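Oxidoreductase (PDB 3K1Y) probably acts as an NADPH-dependent FMN reductase, a flavoprotein oxidoreductase that would use bound FMN to pass on reducing equivalents. Local coordinates at residues D32-A37 with P120-A125; T65-R70 with F108-T113. All blocks are in the same frame, centred on the assembly; numbering follows the deposited sequence.

Contact 1 (D32-A37 with P120-A125)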
loop_
_atom_site.group_PDB
_atom_site.type_symbol
_atom_site.label_atom_id
_atom_site.label_comp_id
_atom_site.label_asym_id
_atom_site.label_seq_id
_atom_site.Cartn_x
_atom_site.Cartn_y
_atom_site.Cartn_z
ATOM N N ASP A 32 -5.345 23.043 11.515
ATOM C CA ASP A 32 -5.066 24.422 11.911
ATOM C C ASP A 32 -3.618 24.570 12.364
ATOM O O ASP A 32 -2.968 25.571 12.051
ATOM C CB ASP A 32 -6.005 24.880 13.037
ATOM C CG ASP A 32 -7.445 25.013 12.573
ATOM O OD1 ASP A 32 -7.658 25.182 11.355
ATOM O OD2 ASP A 32 -8.359 24.966 13.427
ATOM N N SER A 33 -3.113 23.584 13.098
ATOM C CA SER A 33 -1.733 23.649 13.550
ATOM C C SER A 33 -0.837 23.685 12.337
ATOM O O SER A 33 0.126 24.452 12.282
ATOM C CB SER A 33 -1.371 22.436 14.406
ATOM O OG SER A 33 -1.894 22.572 15.714
ATOM N N ILE A 34 -1.166 22.866 11.345
ATOM C CA ILE A 34 -0.353 22.818 10.145
ATOM C C ILE A 34 -0.372 24.145 9.388
ATOM O O ILE A 34 0.685 24.677 9.063
ATOM C CB ILE A 34 -0.788 21.664 9.200
ATOM C CG1 ILE A 34 -0.648 20.322 9.922
ATOM C CG2 ILE A 34 0.093 21.656 7.946
ATOM C CD1 ILE A 34 -0.854 19.109 9.043
ATOM N N SER A 35 -1.553 24.700 9.127
ATOM C CA SER A 35 -1.604 25.958 8.382
ATOM C C SER A 35 -1.036 27.145 9.147
ATOM O O SER A 35 -0.570 28.103 8.537
ATOM C CB SER A 35 -3.028 26.260 7.900
ATOM O OG SER A 35 -3.977 26.031 8.915
ATOM N N GLU A 36 -1.070 27.086 10.475
ATOM C CA GLU A 36 -0.514 28.161 11.297
ATOM C C GLU A 36 1.002 28.131 11.148
ATOM O O GLU A 36 1.642 29.161 10.965
ATOM C CB GLU A 36 -0.891 27.970 12.767
ATOM C CG GLU A 36 -1.977 28.921 13.251
ATOM C CD GLU A 36 -3.131 28.211 13.958
ATOM O OE1 GLU A 36 -2.885 27.478 14.946
ATOM O OE2 GLU A 36 -4.290 28.395 13.519
ATOM N N ALA A 37 1.574 26.935 11.219
ATOM C CA ALA A 37 3.012 26.776 11.071
ATOM C C ALA A 37 3.413 27.168 9.639
ATOM O O ALA A 37 4.465 27.773 9.420
ATOM C CB ALA A 37 3.412 25.334 11.372
ATOM N N PRO A 120 2.232 21.937 -4.502
ATOM C CA PRO A 120 3.028 21.577 -3.318
ATOM C C PRO A 120 1.985 21.151 -2.291
ATOM O O PRO A 120 0.967 21.831 -2.150
ATOM C CB PRO A 120 3.729 22.884 -2.960
ATOM C CG PRO A 120 3.897 23.553 -4.319
ATOM C CD PRO A 120 2.555 23.301 -4.971
ATOM N N THR A 121 2.233 20.042 -1.587
ATOM C CA THR A 121 1.256 19.480 -0.654
ATOM C C THR A 121 1.778 18.718 0.571
ATOM O O THR A 121 2.708 17.910 0.467
ATOM C CB THR A 121 0.332 18.478 -1.408
ATOM O OG1 THR A 121 -0.370 19.156 -2.452
ATOM C CG2 THR A 121 -0.673 17.830 -0.457
ATOM N N ILE A 122 1.149 18.961 1.721
ATOM C CA ILE A 122 1.474 18.246 2.955
ATOM C C ILE A 122 0.280 17.331 3.224
ATOM O O ILE A 122 -0.870 17.793 3.243
ATOM C CB ILE A 122 1.582 19.170 4.187
ATOM C CG1 ILE A 122 2.934 19.876 4.227
ATOM C CG2 ILE A 122 1.370 18.345 5.467
ATOM C CD1 ILE A 122 3.037 20.892 5.343
ATOM N N ILE A 123 0.539 16.046 3.423
ATOM C CA ILE A 123 -0.547 15.120 3.715
ATOM C C ILE A 123 -0.579 14.857 5.226
ATOM O O ILE A 123 0.466 14.739 5.873
ATOM C CB ILE A 123 -0.389 13.805 2.918
ATOM C CG1 ILE A 123 1.000 13.213 3.133
ATOM C CG2 ILE A 123 -0.616 14.080 1.421
ATOM C CD1 ILE A 123 1.180 11.869 2.468
ATOM N N ALA A 124 -1.774 14.805 5.794
ATOM C CA ALA A 124 -1.906 14.586 7.223
ATOM C C ALA A 124 -3.146 13.785 7.636
ATOM O O ALA A 124 -4.194 13.826 6.979
ATOM C CB ALA A 124 -1.885 15.936 7.948
ATOM N N ALA A 125 -3.013 13.060 8.741
ATOM C CA ALA A 125 -4.100 12.253 9.273
ATOM C C ALA A 125 -4.026 12.246 10.793
ATOM O O ALA A 125 -3.025 12.654 11.382
ATOM C CB ALA A 125 -4.002 10.841 8.751
#

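Contact 2 (T65-R70 with F108-T113)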
loop_
_atom_site.group_PDB
_atom_site.type_symbol
_atom_site.label_atom_id
_atom_site.label_comp_id
_atom_site.label_asym_id
_atom_site.label_seq_id
_atom_site.Cartn_x
_atom_site.Cartn_y
_atom_site.Cartn_z
ATOM N N THR A 65 -24.221 16.092 -4.530
ATOM C CA THR A 65 -25.096 16.608 -5.584
ATOM C C THR A 65 -24.239 16.461 -6.832
ATOM O O THR A 65 -24.747 16.233 -7.928
ATOM C CB THR A 65 -25.475 18.091 -5.406
ATOM O OG1 THR A 65 -26.612 18.189 -4.544
ATOM C CG2 THR A 65 -25.844 18.724 -6.746
ATOM N N ALA A 66 -22.928 16.589 -6.647
ATOM C CA ALA A 66 -21.985 16.427 -7.741
ATOM C C ALA A 66 -21.826 14.921 -7.999
ATOM O O ALA A 66 -21.156 14.507 -8.946
ATOM C CB ALA A 66 -20.647 17.045 -7.379
HETATM N N MSE A 67 -22.442 14.108 -7.142
HETATM C CA MSE A 67 -22.392 12.654 -7.286
HETATM C C MSE A 67 -23.552 12.196 -8.159
HETATM O O MSE A 67 -23.362 11.527 -9.173
HETATM C CB MSE A 67 -22.497 11.968 -5.919
HETATM C CG MSE A 67 -21.187 11.859 -5.157
HETATM SE SE MSE A 67 -19.876 10.772 -6.079
HETATM C CE MSE A 67 -20.668 9.036 -5.768
ATOM N N THR A 68 -24.755 12.568 -7.742
ATOM C CA THR A 68 -25.976 12.228 -8.447
ATOM C C THR A 68 -26.216 13.140 -9.651
ATOM O O THR A 68 -27.298 13.140 -10.233
ATOM C CB THR A 68 -27.177 12.300 -7.486
ATOM O OG1 THR A 68 -26.862 13.187 -6.406
ATOM C CG2 THR A 68 -27.504 10.916 -6.924
ATOM N N THR A 69 -25.197 13.917 -10.011
ATOM C CA THR A 69 -25.251 14.829 -11.153
ATOM C C THR A 69 -23.827 15.290 -11.426
ATOM O O THR A 69 -22.968 15.177 -10.561
ATOM C CB THR A 69 -26.126 16.064 -10.878
ATOM O OG1 THR A 69 -27.474 15.659 -10.611
ATOM C CG2 THR A 69 -26.122 16.981 -12.088
ATOM N N ARG A 70 -23.575 15.826 -12.613
ATOM C CA ARG A 70 -22.227 16.255 -12.967
ATOM C C ARG A 70 -21.901 17.731 -12.721
ATOM O O ARG A 70 -20.785 18.166 -13.008
ATOM C CB ARG A 70 -21.960 15.931 -14.441
ATOM C CG ARG A 70 -22.719 16.840 -15.415
ATOM C CD ARG A 70 -22.689 16.312 -16.847
ATOM N NE ARG A 70 -23.292 17.256 -17.787
ATOM C CZ ARG A 70 -24.517 17.768 -17.668
ATOM N NH1 ARG A 70 -25.291 17.434 -16.644
ATOM N NH2 ARG A 70 -24.973 18.619 -18.578
ATOM N N PHE A 108 -11.929 14.435 -3.650
ATOM C CA PHE A 108 -10.938 14.242 -4.698
ATOM C C PHE A 108 -11.544 13.638 -5.958
ATOM O O PHE A 108 -11.238 14.086 -7.064
ATOM C CB PHE A 108 -9.785 13.386 -4.182
ATOM C CG PHE A 108 -8.923 14.103 -3.198
ATOM C CD1 PHE A 108 -7.892 14.928 -3.635
ATOM C CD2 PHE A 108 -9.198 14.035 -1.834
ATOM C CE1 PHE A 108 -7.151 15.682 -2.732
ATOM C CE2 PHE A 108 -8.462 14.786 -0.920
ATOM C CZ PHE A 108 -7.437 15.612 -1.370
ATOM N N ASP A 109 -12.408 12.636 -5.803
ATOM C CA ASP A 109 -13.042 12.028 -6.971
ATOM C C ASP A 109 -13.715 13.095 -7.837
ATOM O O ASP A 109 -13.714 13.015 -9.065
ATOM C CB ASP A 109 -14.113 11.009 -6.558
ATOM C CG ASP A 109 -13.546 9.824 -5.804
ATOM O OD1 ASP A 109 -12.362 9.483 -6.011
ATOM O OD2 ASP A 109 -14.298 9.219 -5.019
ATOM N N ILE A 110 -14.290 14.094 -7.176
ATOM C CA ILE A 110 -15.023 15.167 -7.839
ATOM C C ILE A 110 -14.177 16.161 -8.634
ATOM O O ILE A 110 -14.689 16.838 -9.522
ATOM C CB ILE A 110 -15.896 15.936 -6.785
ATOM C CG1 ILE A 110 -17.356 15.886 -7.202
ATOM C CG2 ILE A 110 -15.440 17.383 -6.621
ATOM C CD1 ILE A 110 -17.936 14.486 -7.219
ATOM N N LEU A 111 -12.888 16.242 -8.319
ATOM C CA LEU A 111 -11.984 17.184 -8.985
ATOM C C LEU A 111 -11.658 16.824 -10.429
ATOM O O LEU A 111 -11.788 15.667 -10.828
ATOM C CB LEU A 111 -10.674 17.286 -8.201
ATOM C CG LEU A 111 -10.756 17.591 -6.701
ATOM C CD1 LEU A 111 -9.358 17.465 -6.102
ATOM C CD2 LEU A 111 -11.334 18.990 -6.459
ATOM N N ASP A 112 -11.247 17.823 -11.210
ATOM C CA ASP A 112 -10.862 17.584 -12.598
ATOM C C ASP A 112 -9.606 16.715 -12.563
ATOM O O ASP A 112 -8.913 16.649 -11.550
ATOM C CB ASP A 112 -10.514 18.886 -13.337
ATOM C CG ASP A 112 -11.713 19.786 -13.564
ATOM O OD1 ASP A 112 -12.825 19.259 -13.800
ATOM O OD2 ASP A 112 -11.536 21.026 -13.531
ATOM N N THR A 113 -9.303 16.067 -13.677
ATOM C CA THR A 113 -8.126 15.219 -13.751
ATOM C C THR A 113 -6.870 15.975 -13.330
ATOM O O THR A 113 -6.056 15.463 -12.564
ATOM C CB THR A 113 -7.915 14.685 -15.190
ATOM O OG1 THR A 113 -9.066 13.932 -15.597
ATOM C CG2 THR A 113 -6.687 13.785 -15.253
#

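Contact 1 (D32-A37 with P120-A125)
Ile-34, on the inner face of helix 26-44, spreads its two branches over strand 120-127 and meets two residues that lie two apart along the strand. The longer branch carries CD1 to the methyl of Ala-124, where Ile-34 CD1 and Ala-124 CB stand 3.5 Å apart. The shorter branch meets Ile-122, with Ile-34 CG2 4.0 Å from Ile-122 CD1. Torsion explains the division of labour: CG2 is held opposite the backbone N while CG1 stands beside it (chi1 -60°), and the nearly straight second torsion then drives CD1 out to full length. Ile-122 is extended too (chi2 175°), and the two isoleucines slide past one another in opposite directions, methyl alongside methyl. Of the CA atoms, those of Ile-34 and Ile-122 come nearest, at 8.7 Å, a spacing bridged by the branches of the two isoleucines, and all three touching residues are buried.

Alternation along the strand separates the two faces of the sheet. Ile-122 and Ala-124 direct their side chains to helix 26-44, whereas Ile-123 points away from it and packs on Arg-141 and Leu-144 of helix 135-146. Ile-34 also rests on Val-90 of strand 88-94, and Ile-122 reaches Leu-182 of helix 165-188, which covers the same face. The result is a buried, apolar helix-on-sheet layer, as expected of the flavodoxin-like, three-layer alpha/beta/alpha sandwich with a parallel sheet ordered 2-1-3-4-5.

Contact 2 (T65-R70 with F108-T113)
Ile-110 lays its longer branch against the methyl of Ala-66, and the two carbons of that branch meet it together. Ala-66 CB is 3.5 Å from Ile-110 CG1 and 3.7 Å from Ile-110 CD1, so the small residue is met along a bond rather than at a single point. An unusual first torsion, off the staggered positions (chi1 -122°), and a folded second one (chi2 64°) together also place Ile-110 CD1 at 3.7 Å from the carbonyl oxygen, Ala-66 O. From another side the selenium of Met-67, a selenomethionine, approaches the same methyl, Ile-110 CD1 lying 4.3 Å from Met-67 SE. That residue is poorly ordered, and its part in the contact is correspondingly less certain. Ile-110 thus supplies most of the surface on the helix side, while two consecutive loop residues receive it.

The loop side is backed by helix 74-85, for Ala-66 also packs on Leu-76. Beyond lies a second subunit: Met-67 touches Leu-21 of that neighbouring subunit, Asp-109 OD2 accepts a hydrogen bond from its Gly-102 N, and Leu-111 O is bonded by its Lys-97 NZ. A loop packed apolarly on the C-terminal part of helix 102-110 of a flavodoxin-like domain therefore takes part in a subunit interface.

Overall arrangement
From the N terminus, the chain passes through strand 12-18 into helix 26-44, which supplies the first side of contact 1. It then runs through strand 49-55 to the loop of 65-70, the first side of contact 2, and on through helix 74-85 and strand 88-94 to helix 102-110, where contact 2 closes its loop. Strand 120-127 follows and closes contact 1, so the shorter loop is wholly enclosed by the longer one. Contact 1 joins a covering helix to the central sheet about 6 Å from the centre of the chain (centre to centre), whereas contact 2 ties a peripheral loop to helix 102-110 beside another subunit. Their centres lie about 24 Å apart.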